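Local coordinates for EDTA monooxygenase (EDTA-degrading bacterium BNC1, PDB 5DQP), which probably oxidises EDTA with molecular oxygen as a flavin-dependent monooxygenase of the bacterial luciferase-like family, using reduced FMN that a partner flavin reductase supplies, at residues A[18-21]-A[22-25]; A[168-172]-A[173-177]; A[234-237]-A[238-241]; A[415-418]-A[419-422]. All coordinates share one frame; numbering follows the deposited sequence.

Interaction 1: residues A[18-21]-A[22-25]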
loop_
_atom_site.group_PDB
_atom_site.type_symbol
_atom_site.label_atom_id
_atom_site.label_comp_id
_atom_site.label_asym_id
_atom_site.label_seq_id
_atom_site.Cartn_x
_atom_site.Cartn_y
_atom_site.Cartn_z
ATOM N N LEU A 18 -3.212 -16.617 -17.549
ATOM C CA LEU A 18 -3.457 -18.049 -17.657
ATOM C C LEU A 18 -3.121 -18.761 -16.341
ATOM O O LEU A 18 -2.120 -18.440 -15.689
ATOM C CB LEU A 18 -2.670 -18.651 -18.819
ATOM C CG LEU A 18 -3.080 -18.099 -20.186
ATOM C CD1 LEU A 18 -2.440 -18.921 -21.300
ATOM C CD2 LEU A 18 -4.637 -17.970 -20.385
ATOM N N PRO A 19 -3.919 -19.761 -15.941
ATOM C CA PRO A 19 -3.730 -20.366 -14.609
ATOM C C PRO A 19 -2.395 -21.070 -14.416
ATOM O O PRO A 19 -1.896 -21.131 -13.283
ATOM C CB PRO A 19 -4.907 -21.357 -14.501
ATOM C CG PRO A 19 -5.278 -21.675 -15.951
ATOM C CD PRO A 19 -5.070 -20.341 -16.665
ATOM N N ASN A 20 -1.811 -21.635 -15.464
ATOM C CA ASN A 20 -0.511 -22.269 -15.320
ATOM C C ASN A 20 0.657 -21.314 -15.601
ATOM O O ASN A 20 1.793 -21.773 -15.745
ATOM C CB ASN A 20 -0.418 -23.488 -16.239
ATOM C CG ASN A 20 0.633 -24.447 -15.793
ATOM O OD1 ASN A 20 0.806 -24.679 -14.592
ATOM N ND2 ASN A 20 1.390 -24.971 -16.742
ATOM N N SER A 21 0.402 -20.001 -15.685
ATOM C CA SER A 21 1.427 -19.087 -16.177
ATOM C C SER A 21 2.658 -19.096 -15.289
ATOM O O SER A 21 3.765 -18.852 -15.773
ATOM C CB SER A 21 0.861 -17.664 -16.333
ATOM O OG SER A 21 0.330 -17.125 -15.122
ATOM N N TRP A 22 2.508 -19.418 -13.999
ATOM C CA TRP A 22 3.697 -19.345 -13.160
ATOM C C TRP A 22 4.661 -20.499 -13.381
ATOM O O TRP A 22 5.782 -20.449 -12.860
ATOM C CB TRP A 22 3.330 -19.262 -11.684
ATOM C CG TRP A 22 2.537 -20.390 -11.124
ATOM C CD1 TRP A 22 1.863 -21.372 -11.815
ATOM C CD2 TRP A 22 2.315 -20.657 -9.727
ATOM N NE1 TRP A 22 1.226 -22.204 -10.928
ATOM C CE2 TRP A 22 1.498 -21.803 -9.645
ATOM C CE3 TRP A 22 2.744 -20.044 -8.537
ATOM C CZ2 TRP A 22 1.090 -22.350 -8.415
ATOM C CZ3 TRP A 22 2.338 -20.593 -7.311
ATOM C CH2 TRP A 22 1.516 -21.717 -7.265
ATOM N N ASN A 23 4.255 -21.535 -14.108
ATOM C CA ASN A 23 5.146 -22.596 -14.546
ATOM C C ASN A 23 5.696 -22.371 -15.964
ATOM O O ASN A 23 6.440 -23.217 -16.459
ATOM C CB ASN A 23 4.422 -23.952 -14.476
ATOM C CG ASN A 23 4.322 -24.492 -13.057
ATOM O OD1 ASN A 23 5.313 -24.517 -12.309
ATOM N ND2 ASN A 23 3.119 -24.928 -12.675
ATOM N N GLU A 24 5.369 -21.247 -16.609
ATOM C CA GLU A 24 5.802 -20.919 -17.961
ATOM C C GLU A 24 6.970 -19.930 -17.906
ATOM O O GLU A 24 7.429 -19.538 -16.832
ATOM C CB GLU A 24 4.641 -20.328 -18.770
ATOM C CG GLU A 24 3.491 -21.268 -19.018
ATOM C CD GLU A 24 3.842 -22.302 -20.042
ATOM O OE1 GLU A 24 4.960 -22.203 -20.595
ATOM O OE2 GLU A 24 3.013 -23.205 -20.296
ATOM N N GLY A 25 7.431 -19.492 -19.082
ATOM C CA GLY A 25 8.629 -18.674 -19.109
ATOM C C GLY A 25 9.785 -19.471 -18.531
ATOM O O GLY A 25 10.000 -20.632 -18.884
HETATM O O HOH W 1 -0.516 -24.675 -11.713
#
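Trp22 lies with its indole beside the backbone of Pro19 and Asn20, in a short 3-10 turn on the long loop that joins strand 7-11 to helix 35-47 of the luciferase-like TIM barrel. A type I beta turn from Leu18 to Ser21 leads into it; there Leu18 O takes both the backbone N and, at 2.8 Å, the OG of Ser21, whose hydroxyl also meets Ser15. Asn20 O lies at the edge of the Trp22 indole, in plane, 4.0 Å from CD1. NE1 of Trp22 gives its hydrogen to water 1 at 3.1 Å, and the same water donates to Asn20 OD1. Beyond the loop, the ring packs on Pro178 of the second subunit and meets the ring of Phe179 of that subunit. Asn23 is tied to Asn20 twice, by backbone and by side chain. Its backbone N bonds Asn20 O at 3.0 Å. Its amide, turned 55° against that of Asn20, gives a nearly straight bond from Asn23 ND2 to Asn20 OD1, 3.0 Å long and 176° at the hydrogen, with Asn20 OD1 in the plane of the donating amide. With CG of Asn20 opposite the backbone N (chi1 -159°), its carboxamide lies beside that of Asn23. Asn23 OD1 faces the other way and takes a bond from Arg29. Glu24 closes the turn through its N to Ser21 O, 3.0 Å, and folds its CG back to 3.7 Å from Asn20 O.

Interaction 2: residues A[168-172]-A[173-177]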
loop_
_atom_site.group_PDB
_atom_site.type_symbol
_atom_site.label_atom_id
_atom_site.label_comp_id
_atom_site.label_asym_id
_atom_site.label_seq_id
_atom_site.Cartn_x
_atom_site.Cartn_y
_atom_site.Cartn_z
ATOM N N TRP A 168 0.028 25.220 -2.493
ATOM C CA TRP A 168 1.230 24.848 -3.238
ATOM C C TRP A 168 2.018 26.052 -3.739
ATOM O O TRP A 168 3.245 25.982 -3.849
ATOM C CB TRP A 168 0.851 23.954 -4.433
ATOM C CG TRP A 168 0.139 22.742 -4.008
ATOM C CD1 TRP A 168 -1.200 22.499 -4.102
ATOM C CD2 TRP A 168 0.707 21.619 -3.328
ATOM N NE1 TRP A 168 -1.492 21.277 -3.561
ATOM C CE2 TRP A 168 -0.341 20.718 -3.072
ATOM C CE3 TRP A 168 2.005 21.283 -2.919
ATOM C CZ2 TRP A 168 -0.130 19.494 -2.443
ATOM C CZ3 TRP A 168 2.210 20.077 -2.290
ATOM C CH2 TRP A 168 1.150 19.202 -2.054
ATOM N N ASP A 169 1.344 27.155 -4.066
ATOM C CA ASP A 169 2.030 28.366 -4.525
ATOM C C ASP A 169 2.504 29.272 -3.381
ATOM O O ASP A 169 3.139 30.297 -3.644
ATOM C CB ASP A 169 1.105 29.165 -5.453
ATOM N N GLU A 170 2.168 28.953 -2.151
ATOM C CA GLU A 170 2.614 29.722 -1.021
ATOM C C GLU A 170 3.174 28.839 0.063
ATOM O O GLU A 170 2.775 28.887 1.182
ATOM C CB GLU A 170 1.497 30.590 -0.480
ATOM C CG GLU A 170 0.637 31.268 -1.516
ATOM C CD GLU A 170 -0.372 32.209 -0.916
ATOM O OE1 GLU A 170 -0.029 33.380 -0.700
ATOM O OE2 GLU A 170 -1.507 31.786 -0.662
ATOM N N ALA A 171 4.163 28.072 -0.309
ATOM C CA ALA A 171 4.782 27.103 0.584
ATOM C C ALA A 171 6.153 27.539 1.088
ATOM O O ALA A 171 6.797 26.781 1.822
ATOM C CB ALA A 171 4.882 25.744 -0.119
ATOM N N ILE A 172 6.602 28.745 0.736
ATOM C CA ILE A 172 7.916 29.256 1.121
ATOM C C ILE A 172 7.761 30.665 1.672
ATOM O O ILE A 172 7.148 31.519 1.025
ATOM C CB ILE A 172 8.900 29.288 -0.060
ATOM C CG1 ILE A 172 9.065 27.895 -0.679
ATOM C CG2 ILE A 172 10.248 29.829 0.422
ATOM C CD1 ILE A 172 10.000 27.873 -1.855
ATOM N N GLY A 173 8.340 30.917 2.841
ATOM C CA GLY A 173 8.302 32.238 3.420
ATOM C C GLY A 173 7.080 32.493 4.284
ATOM O O GLY A 173 6.319 31.577 4.618
ATOM N N PRO A 174 6.870 33.759 4.660
ATOM C CA PRO A 174 5.794 34.079 5.607
ATOM C C PRO A 174 4.430 33.824 4.984
ATOM O O PRO A 174 4.175 34.142 3.819
ATOM C CB PRO A 174 5.999 35.573 5.904
ATOM C CG PRO A 174 7.329 35.936 5.302
ATOM C CD PRO A 174 7.590 34.960 4.212
ATOM N N ASN A 175 3.574 33.224 5.761
ATOM C CA ASN A 175 2.223 32.881 5.344
ATOM C C ASN A 175 1.463 32.713 6.646
ATOM O O ASN A 175 1.840 31.875 7.469
ATOM C CB ASN A 175 2.192 31.604 4.493
ATOM C CG ASN A 175 0.818 31.294 3.958
ATOM O OD1 ASN A 175 -0.183 31.755 4.506
ATOM N ND2 ASN A 175 0.751 30.504 2.883
ATOM N N PRO A 176 0.447 33.530 6.917
ATOM C CA PRO A 176 -0.298 33.342 8.167
ATOM C C PRO A 176 -1.123 32.065 8.164
ATOM O O PRO A 176 -1.465 31.561 9.235
ATOM C CB PRO A 176 -1.173 34.603 8.258
ATOM C CG PRO A 176 -1.290 35.095 6.854
ATOM C CD PRO A 176 -0.034 34.678 6.131
ATOM N N ASN A 177 -1.403 31.482 7.006
ATOM C CA ASN A 177 -2.248 30.292 6.912
ATOM C C ASN A 177 -1.535 29.218 6.099
ATOM O O ASN A 177 -1.971 28.855 4.997
ATOM C CB ASN A 177 -3.595 30.652 6.291
ATOM C CG ASN A 177 -4.541 29.483 6.247
ATOM O OD1 ASN A 177 -4.464 28.566 7.065
ATOM N ND2 ASN A 177 -5.447 29.507 5.285
#
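A side-chain amide, not a backbone pair, bridges the neck of the excursion between Glu170 and Asn175: Asn175 ND2 gives a hydrogen to Glu170 O at 3.1 Å. The residues form an irregular loop between the paired strands 164-165 and 181-182, and the other half of the amide makes an Asx turn, its OD1 accepting from Asn177 N. The ND2 bond lies on a lone pair of Glu170 O, in the carbonyl plane, and that oxygen is only 4° out of the amide plane of Asn175. CG stands opposite the backbone N (chi1 -175°), which sends the carboxamide across the loop, where Asn175 ND2 also comes to 3.4 Å from Glu170 CB. Replacing Asn175 by alanine would remove both bonds; Asn177 N is likely to lose its Asx-turn acceptor and Glu170 O its donor from the same chain, leaving the two limbs of the loop freer to part. Gly173 turns the chain at its far end with a positive phi of 88°; a CB there would run into Ile172 O. The loop reaches out to the second subunit, where Arg29 of that subunit donates to both Glu170 O and Gly173 O, and Trp168 meets Phe33 of the same subunit. Glu170 O thus has two donors, the amide of its own chain and a guanidinium of its neighbour. In the Asx turn, Asn177 N approaches Asn175 OD1 from above its carbonyl plane, at 2.8 Å.

Interaction 3: residues A[234-237]-A[238-241]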
loop_
_atom_site.group_PDB
_atom_site.type_symbol
_atom_site.label_atom_id
_atom_site.label_comp_id
_atom_site.label_asym_id
_atom_site.label_seq_id
_atom_site.Cartn_x
_atom_site.Cartn_y
_atom_site.Cartn_z
ATOM N N LEU A 234 -15.184 -7.578 -23.799
ATOM C CA LEU A 234 -14.939 -7.513 -25.235
ATOM C C LEU A 234 -15.900 -8.486 -25.917
ATOM O O LEU A 234 -15.550 -9.604 -26.297
ATOM C CB LEU A 234 -13.481 -7.803 -25.549
ATOM C CG LEU A 234 -13.149 -7.649 -27.041
ATOM C CD1 LEU A 234 -12.793 -6.225 -27.343
ATOM C CD2 LEU A 234 -12.027 -8.601 -27.483
ATOM N N GLY A 235 -17.156 -8.049 -26.038
ATOM C CA GLY A 235 -18.194 -8.859 -26.648
ATOM C C GLY A 235 -18.302 -8.430 -28.089
ATOM O O GLY A 235 -17.281 -8.303 -28.782
ATOM N N SER A 236 -19.515 -8.151 -28.550
ATOM C CA SER A 236 -19.657 -7.751 -29.940
ATOM C C SER A 236 -19.310 -6.278 -30.086
ATOM O O SER A 236 -19.471 -5.496 -29.155
ATOM C CB SER A 236 -21.075 -8.005 -30.442
ATOM O OG SER A 236 -21.958 -6.984 -29.989
ATOM N N LYS A 237 -18.793 -5.918 -31.258
ATOM C CA LYS A 237 -18.539 -4.513 -31.549
ATOM C C LYS A 237 -19.803 -3.663 -31.468
ATOM O O LYS A 237 -19.728 -2.557 -30.905
ATOM C CB LYS A 237 -17.882 -4.383 -32.925
ATOM C CG LYS A 237 -17.403 -2.981 -33.268
ATOM C CD LYS A 237 -16.293 -3.058 -34.285
ATOM C CE LYS A 237 -16.512 -2.131 -35.465
ATOM N NZ LYS A 237 -17.279 -2.843 -36.503
ATOM N N PRO A 238 -20.962 -4.079 -32.010
ATOM C CA PRO A 238 -22.184 -3.268 -31.815
ATOM C C PRO A 238 -22.568 -3.098 -30.358
ATOM O O PRO A 238 -22.889 -1.986 -29.927
ATOM C CB PRO A 238 -23.252 -4.053 -32.590
ATOM C CG PRO A 238 -22.470 -4.746 -33.662
ATOM C CD PRO A 238 -21.187 -5.177 -32.976
ATOM N N ALA A 239 -22.554 -4.171 -29.574
ATOM C CA ALA A 239 -22.780 -4.001 -28.150
ATOM C C ALA A 239 -21.669 -3.168 -27.509
ATOM O O ALA A 239 -21.894 -2.536 -26.477
ATOM C CB ALA A 239 -22.909 -5.365 -27.478
ATOM N N GLY A 240 -20.480 -3.130 -28.108
ATOM C CA GLY A 240 -19.451 -2.231 -27.609
ATOM C C GLY A 240 -19.827 -0.773 -27.803
ATOM O O GLY A 240 -19.683 0.045 -26.893
ATOM N N ARG A 241 -20.287 -0.428 -29.010
ATOM C CA ARG A 241 -20.699 0.942 -29.299
ATOM C C ARG A 241 -21.883 1.355 -28.442
ATOM O O ARG A 241 -21.924 2.479 -27.925
ATOM C CB ARG A 241 -21.034 1.080 -30.783
ATOM C CG ARG A 241 -19.813 1.222 -31.678
ATOM C CD ARG A 241 -20.124 0.872 -33.128
ATOM N NE ARG A 241 -21.427 1.384 -33.543
ATOM C CZ ARG A 241 -21.610 2.549 -34.156
ATOM N NH1 ARG A 241 -20.566 3.323 -34.435
ATOM N NH2 ARG A 241 -22.833 2.938 -34.493
#
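The hydroxyl of Ser236 caps the start of helix 237-253, meeting Ala239 N as the N-cap of that helix. OG lies between the backbone N and the carbonyl carbon of its own residue (chi1 79°), and from there Ser236 OG accepts from Ala239 N at 2.9 Å; the place of OG is less certain than the rest. The methyl of Ala239 stands close by the same oxygen, while the ring of Pro238 packs alongside, its CD 3.8 Å from Ser236 CB. Proline fits in this first turn because its missing N-H would have no carbonyl to meet there. Lys237 and Arg241, one turn apart, extend side by side without touching, with NZ of Lys237 6.6 Å from NE of Arg241. Lys237 starts with CG opposite its backbone N and then bends at its last two torsions, whereas Arg241 lays CB and CG 3.9 Å from Lys237 O, the oxygen that also accepts from Arg241 N at 2.9 Å. Beside it, Gly240 N is bonded to Ser236 O at 2.8 Å, so the regular helix pattern begins directly at the cap. Arg241 NH1 ends on Asp375 O, and Lys237 NZ makes long, weak ion pairs with Asp371 and Asp375. The cap follows strand 229-233 of the barrel. Ser236, Pro238 and Ala239 pack against helix 331-344, Lys237 touches both that helix and helix 362-374, and Leu234 rests on Trp372 and on strand 262-271.

Interaction 4: residues A[415-418]-A[419-422]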
loop_
_atom_site.group_PDB
_atom_site.type_symbol
_atom_site.label_atom_id
_atom_site.label_comp_id
_atom_site.label_asym_id
_atom_site.label_seq_id
_atom_site.Cartn_x
_atom_site.Cartn_y
_atom_site.Cartn_z
ATOM N N GLU A 415 2.416 14.085 -20.555
ATOM C CA GLU A 415 1.830 14.505 -19.297
ATOM C C GLU A 415 2.445 13.648 -18.209
ATOM O O GLU A 415 2.755 12.475 -18.425
ATOM C CB GLU A 415 0.313 14.333 -19.272
ATOM C CG GLU A 415 -0.461 15.036 -20.383
ATOM C CD GLU A 415 -0.258 14.393 -21.758
ATOM O OE1 GLU A 415 0.041 15.148 -22.706
ATOM O OE2 GLU A 415 -0.394 13.152 -21.903
ATOM N N SER A 416 2.639 14.226 -17.040
ATOM C CA SER A 416 3.226 13.441 -15.973
ATOM C C SER A 416 2.204 12.943 -14.961
ATOM O O SER A 416 2.562 12.157 -14.084
ATOM C CB SER A 416 4.331 14.247 -15.264
ATOM O OG SER A 416 3.797 15.332 -14.540
ATOM N N THR A 417 0.952 13.357 -15.046
ATOM C CA THR A 417 -0.037 12.810 -14.124
ATOM C C THR A 417 -1.045 11.980 -14.916
ATOM O O THR A 417 -1.258 12.207 -16.113
ATOM C CB THR A 417 -0.726 13.919 -13.310
ATOM O OG1 THR A 417 -1.752 14.550 -14.087
ATOM C CG2 THR A 417 0.312 14.976 -12.854
ATOM N N LEU A 418 -1.622 10.982 -14.241
ATOM C CA LEU A 418 -2.610 10.121 -14.882
ATOM C C LEU A 418 -3.867 10.902 -15.261
ATOM O O LEU A 418 -4.366 10.791 -16.388
ATOM C CB LEU A 418 -2.938 8.935 -13.965
ATOM C CG LEU A 418 -3.888 7.904 -14.551
ATOM C CD1 LEU A 418 -3.315 7.283 -15.838
ATOM C CD2 LEU A 418 -4.173 6.826 -13.498
ATOM N N ARG A 419 -4.390 11.720 -14.347
ATOM C CA ARG A 419 -5.574 12.510 -14.693
ATOM C C ARG A 419 -5.340 13.367 -15.940
ATOM O O ARG A 419 -6.214 13.456 -16.815
ATOM C CB ARG A 419 -6.008 13.360 -13.500
ATOM C CG ARG A 419 -7.113 14.352 -13.806
ATOM C CD ARG A 419 -7.746 14.945 -12.534
ATOM N NE ARG A 419 -8.231 13.928 -11.605
ATOM C CZ ARG A 419 -9.365 13.246 -11.760
ATOM N NH1 ARG A 419 -10.143 13.491 -12.794
ATOM N NH2 ARG A 419 -9.730 12.320 -10.875
ATOM N N GLU A 420 -4.159 13.980 -16.069
ATOM C CA GLU A 420 -3.910 14.809 -17.253
ATOM C C GLU A 420 -3.589 13.969 -18.486
ATOM O O GLU A 420 -4.012 14.303 -19.597
ATOM C CB GLU A 420 -2.780 15.806 -16.963
ATOM C CG GLU A 420 -3.166 16.809 -15.866
ATOM C CD GLU A 420 -2.004 17.665 -15.352
ATOM O OE1 GLU A 420 -0.898 17.117 -15.144
ATOM O OE2 GLU A 420 -2.208 18.887 -15.136
ATOM N N ARG A 421 -2.841 12.875 -18.321
ATOM C CA ARG A 421 -2.603 11.961 -19.441
ATOM C C ARG A 421 -3.916 11.482 -20.072
ATOM O O ARG A 421 -4.048 11.409 -21.304
ATOM C CB ARG A 421 -1.767 10.770 -18.953
ATOM C CG ARG A 421 -1.455 9.725 -20.043
ATOM C CD ARG A 421 -0.383 8.767 -19.577
ATOM N NE ARG A 421 0.774 9.467 -19.022
ATOM C CZ ARG A 421 1.545 8.966 -18.065
ATOM N NH1 ARG A 421 1.271 7.761 -17.575
ATOM N NH2 ARG A 421 2.593 9.651 -17.608
ATOM N N LEU A 422 -4.905 11.172 -19.239
ATOM C CA LEU A 422 -6.191 10.660 -19.703
ATOM C C LEU A 422 -7.137 11.745 -20.214
ATOM O O LEU A 422 -8.217 11.408 -20.703
ATOM C CB LEU A 422 -6.870 9.889 -18.567
ATOM C CG LEU A 422 -6.059 8.657 -18.180
ATOM C CD1 LEU A 422 -6.775 7.886 -17.093
ATOM C CD2 LEU A 422 -5.890 7.798 -19.417
HETATM O O HOH W 2 1.368 11.270 -21.343
#
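Thr417, the N-cap of the short helix 418-421, is held to Glu420 in both directions. Among the hydrogen bonds, Thr417 OG1 accepts from Glu420 N at 3.2 Å and donates to Glu420 OE1 at 2.9 Å, meeting the carboxylate from above its plane. The threonine hydroxyl sits between its backbone N and carbonyl carbon (chi1 80°), facing along the first turn. A valine in its place would probably leave Glu420 N without its cap and the carboxylate free to turn. Backbone bonds run from Arg421 N to Thr417 O and from Leu422 N to Leu418 O. The guanidinium of Arg421 presents its edge to the preceding loop: NH2 reaches Glu415 O at 2.9 Å, and also bonds Asp88 O, while NH1 goes to Asp51 O. Charged groups meet indirectly: water 2 accepts from Arg421 NE and from Glu415 N and donates to Glu415 OE2 at 2.6 Å. Glu415 OE2 and Arg421 NE themselves stay 4.8 Å apart. In apolar contact, Leu418 CD1 touches Leu422 CD1 at 3.7 Å, one helical turn on. Arg419 points elsewhere, to a salt bridge with Glu228 and the carbonyls of Pro207 and Pro425. With backbone carbonyls as partners of Arg421, its buried positive charge is probably stabilised by the dipoles of several carbonyls and of water 2, and the nearby carboxylate of Glu415, not in direct contact, may add a favourable field.

The four contacts are local, in series along the chain, and none touches another. Interactions 3 and 4 are both N-caps, their centres 27 Å apart, and each lies about 17 Å from the centre of the chain. Interaction 2 stands far out, 40 Å from that centre, and 54 Å between centres from interaction 1 within one subunit. Yet across the dimer they are related through one arginine: Arg29 bonds Asn23 of interaction 1 in its own chain, and an Arg29 of the second subunit bonds Glu170 and Gly173 of interaction 2. All four lie away from the predicted FMN residues; a bound polyether, probably from the crystallisation liquor, lies about 5 Å from the Ala239 side chain in interaction 3.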